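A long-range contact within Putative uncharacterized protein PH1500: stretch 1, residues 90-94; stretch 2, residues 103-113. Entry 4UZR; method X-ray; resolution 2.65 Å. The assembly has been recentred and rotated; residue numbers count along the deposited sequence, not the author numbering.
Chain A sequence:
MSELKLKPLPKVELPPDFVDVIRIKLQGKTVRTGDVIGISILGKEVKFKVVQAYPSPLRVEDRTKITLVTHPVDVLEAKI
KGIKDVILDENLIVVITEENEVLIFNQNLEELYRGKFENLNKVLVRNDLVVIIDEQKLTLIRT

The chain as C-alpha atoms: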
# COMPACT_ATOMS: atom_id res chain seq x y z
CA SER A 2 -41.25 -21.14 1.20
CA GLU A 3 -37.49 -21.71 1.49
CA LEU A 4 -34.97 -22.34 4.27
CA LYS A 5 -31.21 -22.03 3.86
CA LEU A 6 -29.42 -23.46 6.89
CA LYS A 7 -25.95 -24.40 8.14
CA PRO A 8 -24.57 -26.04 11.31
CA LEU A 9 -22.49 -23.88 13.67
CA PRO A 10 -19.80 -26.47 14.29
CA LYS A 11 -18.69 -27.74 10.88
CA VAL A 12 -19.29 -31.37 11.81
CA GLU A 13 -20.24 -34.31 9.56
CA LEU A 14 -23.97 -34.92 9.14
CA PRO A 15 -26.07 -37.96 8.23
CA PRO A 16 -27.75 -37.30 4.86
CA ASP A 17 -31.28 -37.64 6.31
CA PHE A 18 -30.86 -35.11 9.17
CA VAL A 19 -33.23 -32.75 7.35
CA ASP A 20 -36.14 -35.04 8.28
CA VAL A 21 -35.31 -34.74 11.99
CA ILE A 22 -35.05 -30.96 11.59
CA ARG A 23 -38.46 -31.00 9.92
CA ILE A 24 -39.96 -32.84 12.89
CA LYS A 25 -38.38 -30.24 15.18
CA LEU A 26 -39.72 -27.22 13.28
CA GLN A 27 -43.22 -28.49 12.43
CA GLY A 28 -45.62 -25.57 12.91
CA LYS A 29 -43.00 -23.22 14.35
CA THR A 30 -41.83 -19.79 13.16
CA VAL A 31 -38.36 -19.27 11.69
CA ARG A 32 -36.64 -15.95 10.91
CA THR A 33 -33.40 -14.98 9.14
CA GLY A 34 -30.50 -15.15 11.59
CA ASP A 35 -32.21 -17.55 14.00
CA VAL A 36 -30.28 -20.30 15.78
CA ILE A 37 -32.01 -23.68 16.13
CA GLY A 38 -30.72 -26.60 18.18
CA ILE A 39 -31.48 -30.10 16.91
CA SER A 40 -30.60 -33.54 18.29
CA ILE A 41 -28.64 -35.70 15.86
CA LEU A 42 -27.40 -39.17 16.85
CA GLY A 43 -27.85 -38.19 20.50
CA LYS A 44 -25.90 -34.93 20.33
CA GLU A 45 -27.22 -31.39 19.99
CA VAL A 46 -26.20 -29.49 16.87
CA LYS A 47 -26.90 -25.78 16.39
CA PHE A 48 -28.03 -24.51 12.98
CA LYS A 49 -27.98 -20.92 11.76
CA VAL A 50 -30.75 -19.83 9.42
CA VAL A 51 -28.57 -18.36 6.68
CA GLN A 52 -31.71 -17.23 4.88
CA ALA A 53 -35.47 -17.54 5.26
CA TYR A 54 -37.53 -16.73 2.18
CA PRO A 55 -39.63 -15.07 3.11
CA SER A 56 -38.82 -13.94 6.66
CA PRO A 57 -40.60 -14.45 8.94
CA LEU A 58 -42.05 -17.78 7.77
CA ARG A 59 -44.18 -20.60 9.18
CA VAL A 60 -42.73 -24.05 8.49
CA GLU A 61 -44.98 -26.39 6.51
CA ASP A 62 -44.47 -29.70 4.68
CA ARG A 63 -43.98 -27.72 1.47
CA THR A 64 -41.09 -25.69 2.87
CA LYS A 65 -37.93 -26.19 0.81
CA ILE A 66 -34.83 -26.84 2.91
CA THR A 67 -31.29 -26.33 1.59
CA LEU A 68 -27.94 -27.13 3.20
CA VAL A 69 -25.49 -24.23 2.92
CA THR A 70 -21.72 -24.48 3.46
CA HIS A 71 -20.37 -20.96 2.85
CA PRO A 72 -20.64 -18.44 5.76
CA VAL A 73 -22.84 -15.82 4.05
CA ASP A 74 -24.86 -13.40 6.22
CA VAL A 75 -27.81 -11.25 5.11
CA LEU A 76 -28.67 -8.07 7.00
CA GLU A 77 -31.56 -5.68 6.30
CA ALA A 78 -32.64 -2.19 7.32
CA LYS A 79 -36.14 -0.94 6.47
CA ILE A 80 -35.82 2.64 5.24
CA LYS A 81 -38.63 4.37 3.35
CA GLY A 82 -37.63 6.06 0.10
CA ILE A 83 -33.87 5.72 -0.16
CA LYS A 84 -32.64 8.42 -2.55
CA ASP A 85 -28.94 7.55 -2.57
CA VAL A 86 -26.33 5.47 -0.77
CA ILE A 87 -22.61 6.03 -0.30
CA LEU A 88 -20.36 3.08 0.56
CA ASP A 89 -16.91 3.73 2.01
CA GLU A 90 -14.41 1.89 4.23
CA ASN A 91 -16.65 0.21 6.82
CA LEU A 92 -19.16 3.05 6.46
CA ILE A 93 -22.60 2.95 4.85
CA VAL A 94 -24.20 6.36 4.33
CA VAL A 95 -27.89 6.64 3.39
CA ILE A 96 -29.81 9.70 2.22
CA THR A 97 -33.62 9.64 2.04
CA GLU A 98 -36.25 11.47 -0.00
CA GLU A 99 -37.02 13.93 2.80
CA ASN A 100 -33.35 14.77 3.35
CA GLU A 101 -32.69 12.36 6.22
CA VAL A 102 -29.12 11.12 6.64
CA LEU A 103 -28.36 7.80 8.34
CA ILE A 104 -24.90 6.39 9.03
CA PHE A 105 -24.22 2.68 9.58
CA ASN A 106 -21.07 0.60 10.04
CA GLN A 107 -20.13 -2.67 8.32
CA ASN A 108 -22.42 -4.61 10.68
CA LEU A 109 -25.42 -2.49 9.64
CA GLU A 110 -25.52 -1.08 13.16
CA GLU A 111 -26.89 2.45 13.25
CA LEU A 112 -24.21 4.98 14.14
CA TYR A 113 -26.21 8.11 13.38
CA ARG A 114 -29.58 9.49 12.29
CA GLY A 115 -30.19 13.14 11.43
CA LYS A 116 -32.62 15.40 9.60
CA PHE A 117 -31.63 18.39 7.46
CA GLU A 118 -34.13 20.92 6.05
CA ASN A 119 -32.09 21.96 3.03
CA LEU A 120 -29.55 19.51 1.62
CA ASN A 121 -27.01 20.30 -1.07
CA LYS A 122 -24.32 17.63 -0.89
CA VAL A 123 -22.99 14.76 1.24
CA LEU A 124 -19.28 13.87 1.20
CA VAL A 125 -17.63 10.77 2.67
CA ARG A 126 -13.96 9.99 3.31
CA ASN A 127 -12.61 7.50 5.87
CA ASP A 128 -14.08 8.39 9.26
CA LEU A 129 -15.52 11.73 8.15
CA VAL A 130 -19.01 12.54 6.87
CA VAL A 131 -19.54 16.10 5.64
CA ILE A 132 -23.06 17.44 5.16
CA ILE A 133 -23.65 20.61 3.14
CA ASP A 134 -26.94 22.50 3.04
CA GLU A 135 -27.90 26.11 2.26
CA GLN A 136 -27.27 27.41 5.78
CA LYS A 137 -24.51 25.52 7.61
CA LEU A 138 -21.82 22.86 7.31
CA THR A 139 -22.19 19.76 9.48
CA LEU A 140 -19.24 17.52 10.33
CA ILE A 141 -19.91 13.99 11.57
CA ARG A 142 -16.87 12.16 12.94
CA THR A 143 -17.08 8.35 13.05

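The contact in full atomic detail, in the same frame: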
# COMPACT_ATOMS: atom_id res chain seq x y z
N GLU A 90 -15.12 2.88 3.42
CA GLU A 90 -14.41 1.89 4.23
C GLU A 90 -15.12 1.66 5.56
O GLU A 90 -14.98 2.46 6.49
CB GLU A 90 -12.97 2.34 4.46
CG GLU A 90 -12.15 2.43 3.18
CD GLU A 90 -10.97 3.38 3.29
OE1 GLU A 90 -10.97 4.23 4.20
OE2 GLU A 90 -10.05 3.29 2.44
N ASN A 91 -15.90 0.58 5.62
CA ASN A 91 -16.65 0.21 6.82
C ASN A 91 -17.68 1.27 7.22
O ASN A 91 -18.06 1.37 8.39
CB ASN A 91 -15.72 -0.11 7.99
N LEU A 92 -18.13 2.05 6.25
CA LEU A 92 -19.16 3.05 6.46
C LEU A 92 -20.23 2.96 5.37
O LEU A 92 -19.91 2.95 4.18
CB LEU A 92 -18.56 4.46 6.46
CG LEU A 92 -18.20 5.14 7.78
CD1 LEU A 92 -18.23 6.65 7.61
CD2 LEU A 92 -19.14 4.70 8.90
N ILE A 93 -21.48 2.91 5.79
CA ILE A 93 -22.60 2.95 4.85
C ILE A 93 -23.43 4.19 5.13
O ILE A 93 -23.97 4.35 6.22
CB ILE A 93 -23.47 1.68 4.96
CG1 ILE A 93 -22.62 0.42 4.76
CG2 ILE A 93 -24.60 1.71 3.94
CD1 ILE A 93 -23.32 -0.87 5.11
N VAL A 94 -23.49 5.10 4.15
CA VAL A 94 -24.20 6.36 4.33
C VAL A 94 -25.45 6.40 3.45
O VAL A 94 -25.37 6.21 2.24
CB VAL A 94 -23.30 7.57 4.00
CG1 VAL A 94 -24.08 8.87 4.15
CG2 VAL A 94 -22.08 7.58 4.90
N LEU A 103 -28.62 8.87 7.38
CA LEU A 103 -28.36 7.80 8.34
C LEU A 103 -27.01 7.16 8.08
O LEU A 103 -26.67 6.84 6.94
CB LEU A 103 -29.47 6.75 8.28
CG LEU A 103 -30.87 7.24 8.66
CD1 LEU A 103 -31.72 7.47 7.41
CD2 LEU A 103 -31.54 6.24 9.59
N ILE A 104 -26.24 6.96 9.15
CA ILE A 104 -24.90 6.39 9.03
C ILE A 104 -24.79 5.07 9.79
O ILE A 104 -25.07 5.00 11.00
CB ILE A 104 -23.83 7.37 9.54
CG1 ILE A 104 -23.89 8.68 8.74
CG2 ILE A 104 -22.44 6.75 9.43
CD1 ILE A 104 -23.03 9.78 9.31
N PHE A 105 -24.39 4.03 9.06
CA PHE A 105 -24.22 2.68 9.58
C PHE A 105 -22.76 2.24 9.45
O PHE A 105 -22.01 2.79 8.63
CB PHE A 105 -25.07 1.69 8.79
CG PHE A 105 -26.54 1.99 8.81
CD1 PHE A 105 -27.36 1.47 9.80
CD2 PHE A 105 -27.11 2.78 7.82
CE1 PHE A 105 -28.72 1.74 9.81
CE2 PHE A 105 -28.47 3.05 7.82
CZ PHE A 105 -29.27 2.53 8.82
N ASN A 106 -22.36 1.25 10.24
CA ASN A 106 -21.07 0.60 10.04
C ASN A 106 -21.21 -0.67 9.20
O ASN A 106 -22.27 -0.93 8.63
CB ASN A 106 -20.36 0.31 11.37
CG ASN A 106 -21.12 -0.66 12.25
OD1 ASN A 106 -22.19 -1.15 11.88
ND2 ASN A 106 -20.58 -0.93 13.43
N GLN A 107 -20.15 -1.47 9.15
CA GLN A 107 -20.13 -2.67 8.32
C GLN A 107 -21.01 -3.80 8.86
O GLN A 107 -21.24 -4.80 8.18
CB GLN A 107 -18.70 -3.17 8.13
N ASN A 108 -21.51 -3.64 10.08
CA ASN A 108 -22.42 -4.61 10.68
C ASN A 108 -23.88 -4.17 10.57
O ASN A 108 -24.77 -4.77 11.17
CB ASN A 108 -22.08 -4.83 12.16
CG ASN A 108 -20.80 -5.61 12.35
OD1 ASN A 108 -20.09 -5.91 11.39
ND2 ASN A 108 -20.49 -5.95 13.60
N LEU A 109 -24.10 -3.11 9.79
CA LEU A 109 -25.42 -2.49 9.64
C LEU A 109 -26.00 -2.04 10.98
O LEU A 109 -27.21 -2.03 11.17
CB LEU A 109 -26.39 -3.40 8.89
CG LEU A 109 -27.40 -2.65 8.02
CD1 LEU A 109 -26.67 -1.68 7.10
CD2 LEU A 109 -28.27 -3.61 7.22
N GLU A 110 -25.11 -1.67 11.89
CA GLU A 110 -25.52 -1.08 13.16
C GLU A 110 -25.59 0.43 12.98
O GLU A 110 -24.68 1.04 12.42
CB GLU A 110 -24.52 -1.42 14.26
CG GLU A 110 -24.96 -2.56 15.18
CD GLU A 110 -23.80 -3.17 15.94
OE1 GLU A 110 -22.63 -2.87 15.60
OE2 GLU A 110 -24.05 -3.95 16.88
N GLU A 111 -26.68 1.02 13.44
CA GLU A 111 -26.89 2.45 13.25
C GLU A 111 -25.93 3.26 14.11
O GLU A 111 -25.91 3.13 15.33
CB GLU A 111 -28.34 2.84 13.57
CG GLU A 111 -28.63 4.31 13.35
CD GLU A 111 -30.11 4.62 13.43
OE1 GLU A 111 -30.91 3.90 12.80
OE2 GLU A 111 -30.48 5.59 14.13
N LEU A 112 -25.13 4.10 13.45
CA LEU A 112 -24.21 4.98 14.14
C LEU A 112 -24.82 6.36 14.31
O LEU A 112 -24.59 7.03 15.31
CB LEU A 112 -22.89 5.10 13.38
CG LEU A 112 -22.05 3.84 13.20
CD1 LEU A 112 -20.79 4.16 12.41
CD2 LEU A 112 -21.69 3.25 14.56
N TYR A 113 -25.62 6.77 13.33
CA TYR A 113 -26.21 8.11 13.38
C TYR A 113 -27.49 8.25 12.57
O TYR A 113 -27.68 7.58 11.55
CB TYR A 113 -25.18 9.15 12.92
CG TYR A 113 -25.69 10.57 12.87
CD1 TYR A 113 -25.75 11.35 14.01
CD2 TYR A 113 -26.12 11.13 11.67
CE1 TYR A 113 -26.21 12.65 13.97
CE2 TYR A 113 -26.59 12.44 11.62
CZ TYR A 113 -26.63 13.19 12.77
OH TYR A 113 -27.10 14.49 12.73

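The apolar centre of the contact is Ile-93, which has more of its surface covered by the opposing stretch than any other residue here. Its side chain lies on the same face of the sheet as that of Phe-105, its partner across the two antiparallel strands, and the pair meets near the backbone, with CB of Ile-93 4.2 Å from CB of Phe-105. With chi1 in the m well and chi2 in t, Ile-93 extends its CD1 beyond this neighbour to the turn that follows the second strand. There CD1 of Ile-93 lies 4.0 Å from CD1 of Leu-109, a residue whose CA-to-CB bond points sideways but whose side-chain end comes nearer, and 3.7 Å from the carbonyl O of Asn-106. One isoleucine thus touches both the strand and the turn.

The other face carries a second apolar group, built from Leu-92, Val-94, Ile-104 and Leu-112. Leu-92 CD2 is its meeting point, 3.9 Å from CG2 of Ile-104 and also 3.9 Å from CD1 of Leu-112. The chi1 of Leu-92, at -96°, falls between the usual wells, and in this conformation the end of the side chain comes nearer the second stretch than its CA-to-CB direction alone would suggest. Val-94 sits directly across from Ile-104, but more loosely, its CG2 4.4 Å from CG1 of Ile-104. Leu-112 can join this group because the chain has doubled back: Ile-104 N donates to Tyr-113 O at 2.9 Å, and Tyr-113 N returns a bond to Ile-104 O at 3.0 Å, placing the returning strand beside the first segment of stretch 2.

Between the two apolar faces runs the backbone pairing. The strand axes approach to 4.7 Å and their directions differ by 158°, close to antiparallel. Ile-93 and Phe-105 form the hydrogen-bonded pair: Ile-93 N donates to Phe-105 O at 2.9 Å, and Phe-105 N donates to Ile-93 O, also at 2.9 Å. Both bonds are nearly straight, with angles of 178° and 174° at the hydrogen. The same carbonyls also receive CA-H...O contacts from the adjoining positions, Leu-92 CA to Phe-105 O and Ile-104 CA to Ile-93 O, each at 3.6 Å.

Toward Asn-91 the pairing slackens. Asn-91 O lies 3.6 Å from Gln-107 N, without a hydrogen bond, and receives a CA-H...O contact from Asn-106 CA at 3.5 Å. The side chains of Asn-91 and Gln-107 are modelled only to CB, and these two CB atoms are 4.3 Å apart.

Beyond this point the polar edge is organised within stretch 2. Asn-106 opens a type I turn closed by Leu-109 N donating to Asn-106 O at 3.1 Å. Its side chain, with chi1 in p, turns OD1 to the backbone of the loop, where it accepts from Asn-108 N at 3.1 Å and from Glu-110 N at 3.0 Å. The carboxamide thereby satisfies two amides of the loop beside the contact.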